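Local atomic coordinates of AvrRxo1-ORF1 (Xanthomonas oryzae pv. oryzicola, PDB entry 4Z8T), a protein that is a type III effector with a polynucleotide kinase domain related to zeta toxins, and probably phosphorylates a nucleotide-type substrate. Residues His40-Ala51 against Glu129-Phe137; Arg159-Asp167 against Gly216-Val227. One frame throughout, in Å; residues are numbered along the deposited sequence.

Interaction 1 (His40-Ala51 against Glu129-Phe137); sequences HEKLLDQARSSA and ESSFLADRF
Two arginines from different helices, Arg48 and Arg136, lie close together here, although like charges would be expected to keep apart: Arg48 NH2 sits over one face of the Arg136 guanidinium, 3.5 Å from Arg136 NH2, with the two planes turned 73° against each other. A backbone carbonyl probably offsets part of the cost. Arg48 NH2 donates in its own guanidinium plane to Arg136 O, a long and bent bond of 3.3 Å that reaches the oxygen from above the carbonyl plane. A water accepts a hydrogen bond from Arg48 NE and donates one to Phe137 O, so Arg48 holds two successive carbonyls, one directly and one through the water.

Beside this polar rim, Phe137 is a knob in a hole formed by Leu44, Ala47, Arg48 and Ala51. Its CG stands anti to the backbone N (chi1 175°), which carries the ring against helix 34-60. There Ala47 CB lies over one face, 3.9 Å from the ring centroid, and Ala51 CB meets the edge; alanines suit both places because a small methyl lets the ring lie close to the backbone. Leu44 fills the middle, sending CD1 against Arg136 CG and CD2 against Phe137 CB.

At the far end His40 NE2 donates a nearly straight 2.6 Å bond to Glu129 OE2, which receives it on its anti lone pair. Leu133 CD2 covers a face of the imidazole in a CH-pi contact. Glu129 OE2 also pairs with Arg36, which would probably stabilise its negative charge.

The segments belong to helices 34-60 and 123-141; the local axes of 40-51 and 129-137 pass 10.4 Å apart at a signed angle of -48°. Helix 108-113 packs on Leu43 and Glu129, while Trp32 meets the rings of His40 and Phe132.

Interaction 2 (Arg159-Asp167 against Gly216-Val227); sequences RLSREYEID and GFVAVRSNRMYV. With SO4 (sulfate ion), chain C; SO4 (sulfate ion), chain F.
Tyr226 OH donates a 2.6 Å hydrogen bond to Asp167 OD1, joining helix 163-176 to helix 224-233 of a P-loop kinase-like domain of the zeta-toxin family. The phenol comes in on the syn lone pair of the carboxylate. With CG anti to the backbone N (chi1 175°), the Tyr226 ring extends across to Asp167 and Glu163. Glu163 CG makes a CH-pi contact 3.6 Å from the ring centroid, and its carboxylate stacks beside it over the same face, 13° from parallel. Deeper in, Ile166 CG1 packs on Val227 CG2.

Toward helix 210-222, Ser161 sets its CB and OG against the methyl of Ala219, whose small size also admits the Arg162 guanidinium, face on. Asn223 sits where one helix ends and the next starts. Its ND2 bonds back to Ala219 O, while waters tie it to Arg162 NH2 and Glu163 OE1.

A sulfate lies beyond this layer, held by Arg159 NH1, Ser161 N and Ser161 OG; it may mark a phosphate subsite. Gly216 lets the bent Arg159 chain pass close by, and Asn73 and Thr74 hold that guanidinium from the probable P-loop. Arg221 binds a second sulfate with both terminal nitrogens and also pairs with Asp186. Glu165 OE1 steadies the loop, accepting from Arg162 N at 3.1 Å and 171°.

Both contacts join helical parts of the chain, but they share no element: their centres are 25 Å apart and their nearest atoms about 10 Å. Interaction 1 is the more buried, a crossing of two long helices built on aromatic and aliphatic packing, with polar groups at its two ends. Interaction 2 is partly buried and joins a loop and helix start to a helix-helix junction, so waters and charged side chains take a larger share, and two sulfates lie at its edges. Its 159-167 and 216-227 segments adjoin the probable P-loop and strand 66-71. AvrRxo1-ORF2 borders both, pairing with Asp135 in interaction 1 and reaching Arg159 and Tyr164 in interaction 2.

Interaction 1 (His40-Ala51 against Glu129-Phe137)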
loop_
_atom_site.group_PDB
_atom_site.type_symbol
_atom_site.label_atom_id
_atom_site.label_comp_id
_atom_site.label_asym_id
_atom_site.label_seq_id
_atom_site.Cartn_x
_atom_site.Cartn_y
_atom_site.Cartn_z
ATOM N N HIS A 40 47.032 7.499 -2.960
ATOM C CA HIS A 40 46.372 6.191 -3.035
ATOM C C HIS A 40 47.076 5.181 -2.153
ATOM O O HIS A 40 46.432 4.436 -1.412
ATOM C CB HIS A 40 46.353 5.669 -4.470
ATOM C CG HIS A 40 45.475 6.454 -5.387
ATOM N ND1 HIS A 40 45.510 6.314 -6.757
ATOM C CD2 HIS A 40 44.535 7.401 -5.128
ATOM C CE1 HIS A 40 44.629 7.132 -7.305
ATOM N NE2 HIS A 40 44.028 7.806 -6.338
ATOM N N GLU A 41 48.403 5.137 -2.250
ATOM C CA GLU A 41 49.179 4.169 -1.491
ATOM C C GLU A 41 49.011 4.399 0.004
ATOM O O GLU A 41 48.891 3.451 0.786
ATOM C CB GLU A 41 50.659 4.229 -1.907
ATOM C CG GLU A 41 50.886 3.786 -3.348
ATOM C CD GLU A 41 52.210 4.266 -3.940
ATOM O OE1 GLU A 41 53.002 4.928 -3.231
ATOM O OE2 GLU A 41 52.452 3.982 -5.132
ATOM N N LYS A 42 48.986 5.665 0.398
ATOM C CA LYS A 42 48.832 6.019 1.796
ATOM C C LYS A 42 47.462 5.586 2.310
ATOM O O LYS A 42 47.357 4.988 3.376
ATOM C CB LYS A 42 48.989 7.523 1.999
ATOM C CG LYS A 42 48.924 7.915 3.462
ATOM C CD LYS A 42 48.958 9.421 3.679
ATOM C CE LYS A 42 47.612 10.059 3.385
ATOM N NZ LYS A 42 47.521 11.443 3.950
ATOM N N LEU A 43 46.418 5.893 1.552
ATOM C CA LEU A 43 45.071 5.548 1.994
ATOM C C LEU A 43 44.854 4.037 2.049
ATOM O O LEU A 43 44.172 3.544 2.958
ATOM C CB LEU A 43 44.021 6.220 1.113
ATOM C CG LEU A 43 44.100 7.749 1.125
ATOM C CD1 LEU A 43 42.979 8.325 0.283
ATOM C CD2 LEU A 43 44.023 8.288 2.528
ATOM N N LEU A 44 45.432 3.308 1.096
ATOM C CA LEU A 44 45.285 1.850 1.087
ATOM C C LEU A 44 46.053 1.234 2.243
ATOM O O LEU A 44 45.595 0.263 2.848
ATOM C CB LEU A 44 45.740 1.249 -0.244
ATOM C CG LEU A 44 44.799 1.508 -1.418
ATOM C CD1 LEU A 44 45.408 1.090 -2.742
ATOM C CD2 LEU A 44 43.467 0.785 -1.199
ATOM N N ASP A 45 47.216 1.800 2.564
ATOM C CA ASP A 45 47.980 1.310 3.708
ATOM C C ASP A 45 47.191 1.483 4.996
ATOM O O ASP A 45 47.167 0.588 5.849
ATOM C CB ASP A 45 49.325 2.036 3.830
ATOM C CG ASP A 45 50.323 1.604 2.776
ATOM O OD1 ASP A 45 50.148 0.522 2.179
ATOM O OD2 ASP A 45 51.302 2.347 2.551
ATOM N N GLN A 46 46.543 2.636 5.133
ATOM C CA GLN A 46 45.767 2.919 6.333
ATOM C C GLN A 46 44.591 1.949 6.460
ATOM O O GLN A 46 44.354 1.373 7.525
ATOM C CB GLN A 46 45.251 4.359 6.308
ATOM C CG GLN A 46 46.349 5.406 6.469
ATOM C CD GLN A 46 45.822 6.832 6.371
ATOM O OE1 GLN A 46 44.625 7.060 6.161
ATOM N NE2 GLN A 46 46.717 7.802 6.531
ATOM N N ALA A 47 43.862 1.784 5.365
ATOM C CA ALA A 47 42.683 0.916 5.343
ATOM C C ALA A 47 43.080 -0.525 5.631
ATOM O O ALA A 47 42.401 -1.250 6.376
ATOM C CB ALA A 47 41.988 1.023 3.991
ATOM N N ARG A 48 44.189 -0.951 5.042
ATOM C CA ARG A 48 44.668 -2.311 5.265
ATOM C C ARG A 48 45.075 -2.542 6.709
ATOM O O ARG A 48 44.809 -3.606 7.277
ATOM C CB ARG A 48 45.802 -2.634 4.285
ATOM C CG ARG A 48 45.263 -2.836 2.879
ATOM C CD ARG A 48 46.336 -2.891 1.808
ATOM N NE ARG A 48 45.717 -3.115 0.500
ATOM C CZ ARG A 48 46.252 -2.788 -0.675
ATOM N NH1 ARG A 48 47.442 -2.201 -0.746
ATOM N NH2 ARG A 48 45.581 -3.055 -1.790
ATOM N N SER A 49 45.699 -1.539 7.314
ATOM C CA SER A 49 46.063 -1.638 8.719
ATOM C C SER A 49 44.811 -1.796 9.571
ATOM O O SER A 49 44.755 -2.653 10.454
ATOM C CB SER A 49 46.869 -0.413 9.156
ATOM O OG SER A 49 47.210 -0.518 10.526
ATOM N N SER A 50 43.794 -0.989 9.280
ATOM C CA SER A 50 42.551 -1.048 10.030
ATOM C C SER A 50 41.883 -2.399 9.832
ATOM O O SER A 50 41.378 -2.983 10.785
ATOM C CB SER A 50 41.604 0.068 9.598
ATOM O OG SER A 50 42.120 1.333 9.992
ATOM N N ALA A 51 41.884 -2.892 8.599
ATOM C CA ALA A 51 41.249 -4.180 8.329
ATOM C C ALA A 51 41.961 -5.309 9.066
ATOM O O ALA A 51 41.326 -6.270 9.534
ATOM C CB ALA A 51 41.211 -4.448 6.832
ATOM N N GLU A 129 37.060 7.592 -8.166
ATOM C CA GLU A 129 38.342 7.305 -7.539
ATOM C C GLU A 129 38.191 6.478 -6.254
ATOM O O GLU A 129 38.973 5.559 -5.998
ATOM C CB GLU A 129 39.082 8.615 -7.256
ATOM C CG GLU A 129 40.510 8.431 -6.791
ATOM C CD GLU A 129 41.177 9.759 -6.499
ATOM O OE1 GLU A 129 40.448 10.761 -6.290
ATOM O OE2 GLU A 129 42.424 9.799 -6.467
ATOM N N SER A 130 37.182 6.792 -5.446
ATOM C CA SER A 130 37.001 6.082 -4.182
ATOM C C SER A 130 36.580 4.642 -4.458
ATOM O O SER A 130 36.943 3.731 -3.716
ATOM C CB SER A 130 35.987 6.792 -3.282
ATOM O OG SER A 130 34.660 6.549 -3.696
ATOM N N SER A 131 35.832 4.449 -5.541
ATOM C CA SER A 131 35.373 3.110 -5.920
ATOM C C SER A 131 36.563 2.283 -6.390
ATOM O O SER A 131 36.708 1.113 -6.022
ATOM C CB SER A 131 34.288 3.196 -6.998
ATOM O OG SER A 131 33.803 1.906 -7.330
ATOM N N PHE A 132 37.430 2.909 -7.177
ATOM C CA PHE A 132 38.676 2.280 -7.590
ATOM C C PHE A 132 39.519 1.848 -6.389
ATOM O O PHE A 132 40.043 0.731 -6.353
ATOM C CB PHE A 132 39.454 3.227 -8.503
ATOM C CG PHE A 132 40.927 2.995 -8.502
ATOM C CD1 PHE A 132 41.486 1.980 -9.260
ATOM C CD2 PHE A 132 41.765 3.812 -7.756
ATOM C CE1 PHE A 132 42.853 1.770 -9.260
ATOM C CE2 PHE A 132 43.132 3.602 -7.750
ATOM C CZ PHE A 132 43.674 2.580 -8.508
ATOM N N LEU A 133 39.651 2.722 -5.396
ATOM C CA LEU A 133 40.401 2.360 -4.201
ATOM C C LEU A 133 39.732 1.224 -3.432
ATOM O O LEU A 133 40.416 0.353 -2.907
ATOM C CB LEU A 133 40.601 3.568 -3.286
ATOM C CG LEU A 133 41.580 4.623 -3.793
ATOM C CD1 LEU A 133 41.817 5.670 -2.721
ATOM C CD2 LEU A 133 42.909 3.988 -4.224
ATOM N N ALA A 134 38.402 1.235 -3.357
ATOM C CA ALA A 134 37.701 0.185 -2.625
ATOM C C ALA A 134 37.929 -1.165 -3.284
ATOM O O ALA A 134 38.054 -2.190 -2.602
ATOM C CB ALA A 134 36.207 0.490 -2.533
ATOM N N ASP A 135 37.990 -1.168 -4.613
ATOM C CA ASP A 135 38.175 -2.416 -5.343
ATOM C C ASP A 135 39.589 -2.943 -5.177
ATOM O O ASP A 135 39.808 -4.155 -5.071
ATOM C CB ASP A 135 37.840 -2.223 -6.820
ATOM C CG ASP A 135 36.371 -2.004 -7.050
ATOM O OD1 ASP A 135 35.567 -2.391 -6.174
ATOM O OD2 ASP A 135 36.012 -1.453 -8.114
ATOM N N ARG A 136 40.560 -2.038 -5.150
ATOM C CA ARG A 136 41.921 -2.453 -4.871
ATOM C C ARG A 136 42.036 -2.958 -3.435
ATOM O O ARG A 136 42.721 -3.944 -3.163
ATOM C CB ARG A 136 42.895 -1.301 -5.129
ATOM C CG ARG A 136 44.316 -1.644 -4.778
ATOM C CD ARG A 136 45.310 -1.263 -5.872
ATOM N NE ARG A 136 46.648 -1.109 -5.306
ATOM C CZ ARG A 136 47.405 -2.119 -4.889
ATOM N NH1 ARG A 136 48.602 -1.878 -4.376
ATOM N NH2 ARG A 136 46.971 -3.370 -4.981
ATOM N N PHE A 137 41.326 -2.294 -2.527
ATOM C CA PHE A 137 41.333 -2.666 -1.117
ATOM C C PHE A 137 40.731 -4.068 -0.963
ATOM O O PHE A 137 41.330 -4.948 -0.337
ATOM C CB PHE A 137 40.564 -1.597 -0.321
ATOM C CG PHE A 137 40.390 -1.898 1.145
ATOM C CD1 PHE A 137 41.447 -2.324 1.934
ATOM C CD2 PHE A 137 39.153 -1.706 1.743
ATOM C CE1 PHE A 137 41.265 -2.580 3.286
ATOM C CE2 PHE A 137 38.965 -1.950 3.096
ATOM C CZ PHE A 137 40.020 -2.384 3.868
HETATM O O HOH W 1 43.825 -4.873 0.620
#

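Interaction 2 (Arg159-Asp167 against Gly216-Val227)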
loop_
_atom_site.group_PDB
_atom_site.type_symbol
_atom_site.label_atom_id
_atom_site.label_comp_id
_atom_site.label_asym_id
_atom_site.label_seq_id
_atom_site.Cartn_x
_atom_site.Cartn_y
_atom_site.Cartn_z
ATOM N N ARG A 159 25.319 -1.369 -0.173
ATOM C CA ARG A 159 23.886 -1.613 -0.281
ATOM C C ARG A 159 23.578 -3.079 -0.561
ATOM O O ARG A 159 22.627 -3.636 0.004
ATOM C CB ARG A 159 23.258 -0.727 -1.355
ATOM C CG ARG A 159 21.726 -0.829 -1.392
ATOM C CD ARG A 159 21.070 0.126 -2.389
ATOM N NE ARG A 159 21.267 1.520 -2.002
ATOM C CZ ARG A 159 22.205 2.315 -2.503
ATOM N NH1 ARG A 159 23.045 1.853 -3.414
ATOM N NH2 ARG A 159 22.318 3.568 -2.074
ATOM N N LEU A 160 24.387 -3.688 -1.441
ATOM C CA LEU A 160 24.272 -5.106 -1.807
ATOM C C LEU A 160 22.865 -5.452 -2.272
ATOM O O LEU A 160 22.325 -6.501 -1.909
ATOM C CB LEU A 160 24.693 -6.020 -0.647
ATOM C CG LEU A 160 26.118 -5.822 -0.119
ATOM C CD1 LEU A 160 26.344 -6.613 1.156
ATOM C CD2 LEU A 160 27.150 -6.198 -1.185
ATOM N N SER A 161 22.271 -4.583 -3.082
ATOM C CA SER A 161 20.866 -4.764 -3.421
ATOM C C SER A 161 20.665 -5.927 -4.393
ATOM O O SER A 161 19.839 -6.811 -4.137
ATOM C CB SER A 161 20.220 -3.459 -3.913
ATOM O OG SER A 161 20.836 -2.922 -5.071
ATOM N N ARG A 162 21.463 -5.967 -5.460
ATOM C CA ARG A 162 21.119 -6.811 -6.605
ATOM C C ARG A 162 21.714 -8.211 -6.627
ATOM O O ARG A 162 22.720 -8.487 -5.970
ATOM C CB ARG A 162 21.430 -6.074 -7.902
ATOM C CG ARG A 162 20.767 -4.716 -7.939
ATOM C CD ARG A 162 20.697 -4.149 -9.331
ATOM N NE ARG A 162 20.305 -2.749 -9.269
ATOM C CZ ARG A 162 19.051 -2.322 -9.318
ATOM N NH1 ARG A 162 18.799 -1.021 -9.243
ATOM N NH2 ARG A 162 18.055 -3.188 -9.445
ATOM N N GLU A 163 21.069 -9.093 -7.388
ATOM C CA GLU A 163 21.488 -10.484 -7.469
ATOM C C GLU A 163 22.958 -10.640 -7.829
ATOM O O GLU A 163 23.676 -11.401 -7.179
ATOM C CB GLU A 163 20.618 -11.267 -8.462
ATOM C CG GLU A 163 19.196 -11.506 -8.007
ATOM C CD GLU A 163 18.461 -12.464 -8.919
ATOM O OE1 GLU A 163 17.233 -12.618 -8.751
ATOM O OE2 GLU A 163 19.114 -13.063 -9.800
ATOM N N TYR A 164 23.425 -9.908 -8.836
ATOM C CA TYR A 164 24.812 -10.081 -9.270
ATOM C C TYR A 164 25.805 -9.739 -8.168
ATOM O O TYR A 164 26.852 -10.376 -8.055
ATOM C CB TYR A 164 25.129 -9.318 -10.565
ATOM C CG TYR A 164 25.302 -7.820 -10.438
ATOM C CD1 TYR A 164 24.221 -6.967 -10.579
ATOM C CD2 TYR A 164 26.555 -7.257 -10.229
ATOM C CE1 TYR A 164 24.376 -5.603 -10.486
ATOM C CE2 TYR A 164 26.713 -5.887 -10.131
ATOM C CZ TYR A 164 25.617 -5.070 -10.264
ATOM O OH TYR A 164 25.752 -3.702 -10.172
ATOM N N GLU A 165 25.462 -8.761 -7.339
ATOM C CA GLU A 165 26.357 -8.351 -6.266
ATOM C C GLU A 165 26.396 -9.424 -5.180
ATOM O O GLU A 165 27.467 -9.812 -4.704
ATOM C CB GLU A 165 25.898 -7.009 -5.681
ATOM C CG GLU A 165 25.761 -5.896 -6.707
ATOM C CD GLU A 165 25.280 -4.582 -6.105
ATOM O OE1 GLU A 165 24.184 -4.554 -5.509
ATOM O OE2 GLU A 165 25.993 -3.562 -6.244
ATOM N N ILE A 166 25.211 -9.876 -4.782
ATOM C CA ILE A 166 25.075 -10.941 -3.803
ATOM C C ILE A 166 25.804 -12.214 -4.266
ATOM O O ILE A 166 26.564 -12.811 -3.494
ATOM C CB ILE A 166 23.584 -11.215 -3.511
ATOM C CG1 ILE A 166 22.978 -10.020 -2.769
ATOM C CG2 ILE A 166 23.406 -12.488 -2.706
ATOM C CD1 ILE A 166 23.554 -9.819 -1.384
ATOM N N ASP A 167 25.604 -12.599 -5.526
ATOM C CA ASP A 167 26.279 -13.773 -6.082
ATOM C C ASP A 167 27.795 -13.631 -6.021
ATOM O O ASP A 167 28.507 -14.589 -5.715
ATOM C CB ASP A 167 25.866 -13.993 -7.547
ATOM C CG ASP A 167 24.453 -14.523 -7.698
ATOM O OD1 ASP A 167 23.866 -14.981 -6.698
ATOM O OD2 ASP A 167 23.935 -14.501 -8.840
ATOM N N GLY A 216 17.573 2.744 -4.703
ATOM C CA GLY A 216 18.180 1.812 -3.766
ATOM C C GLY A 216 17.139 1.050 -2.966
ATOM O O GLY A 216 17.297 -0.143 -2.697
ATOM N N PHE A 217 16.083 1.755 -2.570
ATOM C CA PHE A 217 14.986 1.171 -1.813
ATOM C C PHE A 217 14.276 0.118 -2.639
ATOM O O PHE A 217 14.020 -0.992 -2.169
ATOM C CB PHE A 217 14.015 2.287 -1.437
ATOM C CG PHE A 217 12.726 1.820 -0.823
ATOM C CD1 PHE A 217 12.640 1.581 0.535
ATOM C CD2 PHE A 217 11.570 1.710 -1.596
ATOM C CE1 PHE A 217 11.446 1.183 1.101
ATOM C CE2 PHE A 217 10.373 1.316 -1.024
ATOM C CZ PHE A 217 10.319 1.049 0.326
ATOM N N VAL A 218 13.949 0.475 -3.874
ATOM C CA VAL A 218 13.286 -0.461 -4.761
ATOM C C VAL A 218 14.128 -1.720 -4.970
ATOM O O VAL A 218 13.630 -2.845 -4.840
ATOM C CB VAL A 218 12.960 0.190 -6.112
ATOM C CG1 VAL A 218 12.496 -0.869 -7.102
ATOM C CG2 VAL A 218 11.895 1.266 -5.923
ATOM N N ALA A 219 15.416 -1.529 -5.241
ATOM C CA ALA A 219 16.318 -2.645 -5.499
ATOM C C ALA A 219 16.486 -3.542 -4.277
ATOM O O ALA A 219 16.447 -4.769 -4.388
ATOM C CB ALA A 219 17.650 -2.143 -5.957
ATOM N N VAL A 220 16.683 -2.938 -3.108
ATOM C CA VAL A 220 16.938 -3.741 -1.921
ATOM C C VAL A 220 15.718 -4.574 -1.534
ATOM O O VAL A 220 15.849 -5.729 -1.135
ATOM C CB VAL A 220 17.469 -2.883 -0.731
ATOM C CG1 VAL A 220 16.351 -2.162 -0.042
ATOM C CG2 VAL A 220 18.243 -3.762 0.254
ATOM N N ARG A 221 14.527 -4.013 -1.697
ATOM C CA ARG A 221 13.332 -4.755 -1.373
ATOM C C ARG A 221 13.022 -5.828 -2.419
ATOM O O ARG A 221 12.692 -6.953 -2.066
ATOM C CB ARG A 221 12.146 -3.804 -1.174
ATOM C CG ARG A 221 12.269 -3.042 0.137
ATOM C CD ARG A 221 10.931 -2.781 0.693
ATOM N NE ARG A 221 10.973 -2.136 2.009
ATOM C CZ ARG A 221 9.926 -1.539 2.550
ATOM N NH1 ARG A 221 8.768 -1.519 1.896
ATOM N NH2 ARG A 221 10.042 -0.960 3.737
ATOM N N SER A 222 13.137 -5.472 -3.694
ATOM C CA SER A 222 12.756 -6.398 -4.770
ATOM C C SER A 222 13.613 -7.659 -4.808
ATOM O O SER A 222 13.148 -8.728 -5.235
ATOM C CB SER A 222 12.811 -5.702 -6.136
ATOM O OG SER A 222 11.828 -4.681 -6.208
ATOM N N ASN A 223 14.862 -7.540 -4.372
ATOM C CA ASN A 223 15.793 -8.659 -4.422
ATOM C C ASN A 223 16.049 -9.329 -3.086
ATOM O O ASN A 223 16.877 -10.225 -2.990
ATOM C CB ASN A 223 17.112 -8.208 -5.042
ATOM C CG ASN A 223 16.958 -7.871 -6.496
ATOM O OD1 ASN A 223 16.662 -8.751 -7.307
ATOM N ND2 ASN A 223 17.151 -6.605 -6.845
ATOM N N ARG A 224 15.319 -8.911 -2.056
ATOM C CA ARG A 224 15.521 -9.436 -0.712
ATOM C C ARG A 224 15.273 -10.941 -0.589
ATOM O O ARG A 224 16.058 -11.655 0.041
ATOM C CB ARG A 224 14.614 -8.661 0.255
ATOM C CG ARG A 224 14.686 -9.102 1.704
ATOM C CD ARG A 224 14.253 -7.948 2.577
ATOM N NE ARG A 224 15.354 -7.012 2.815
ATOM C CZ ARG A 224 15.222 -5.689 2.929
ATOM N NH1 ARG A 224 14.036 -5.124 2.787
ATOM N NH2 ARG A 224 16.296 -4.940 3.190
HETATM N N MSE A 225 14.192 -11.429 -1.188
HETATM C CA MSE A 225 13.861 -12.837 -1.015
HETATM C C MSE A 225 14.845 -13.743 -1.759
HETATM O O MSE A 225 15.065 -14.889 -1.351
HETATM C CB MSE A 225 12.406 -13.114 -1.387
HETATM C CG MSE A 225 11.463 -12.446 -0.407
HETATM SE SE MSE A 225 9.592 -12.844 -0.774
HETATM C CE MSE A 225 9.447 -14.409 0.315
ATOM N N TYR A 226 15.456 -13.222 -2.819
ATOM C CA TYR A 226 16.517 -13.963 -3.503
ATOM C C TYR A 226 17.686 -14.207 -2.561
ATOM O O TYR A 226 18.271 -15.300 -2.534
ATOM C CB TYR A 226 17.006 -13.214 -4.747
ATOM C CG TYR A 226 18.185 -13.884 -5.412
ATOM C CD1 TYR A 226 19.493 -13.588 -5.030
ATOM C CD2 TYR A 226 17.994 -14.825 -6.412
ATOM C CE1 TYR A 226 20.578 -14.214 -5.631
ATOM C CE2 TYR A 226 19.074 -15.445 -7.018
ATOM C CZ TYR A 226 20.355 -15.139 -6.625
ATOM O OH TYR A 226 21.424 -15.767 -7.234
ATOM N N VAL A 227 18.042 -13.188 -1.781
ATOM C CA VAL A 227 19.116 -13.357 -0.816
ATOM C C VAL A 227 18.748 -14.416 0.224
ATOM O O VAL A 227 19.546 -15.285 0.538
ATOM C CB VAL A 227 19.454 -12.013 -0.117
ATOM C CG1 VAL A 227 20.590 -12.212 0.885
ATOM C CG2 VAL A 227 19.830 -10.979 -1.158
HETATM S S SO4 C . 23.768 -1.216 -5.401
HETATM O O1 SO4 C . 23.403 -2.232 -4.420
HETATM O O2 SO4 C . 22.741 -0.183 -5.485
HETATM O O3 SO4 C . 23.924 -1.835 -6.721
HETATM O O4 SO4 C . 25.039 -0.604 -5.021
HETATM S S SO4 F . 6.929 0.830 4.293
HETATM O O1 SO4 F . 5.972 1.529 5.148
HETATM O O2 SO4 F . 6.262 -0.203 3.511
HETATM O O3 SO4 F . 7.955 0.208 5.121
HETATM O O4 SO4 F . 7.556 1.786 3.378
HETATM O O HOH W 2 17.761 -6.170 -9.839
HETATM O O HOH W 3 15.129 -11.101 -7.129
#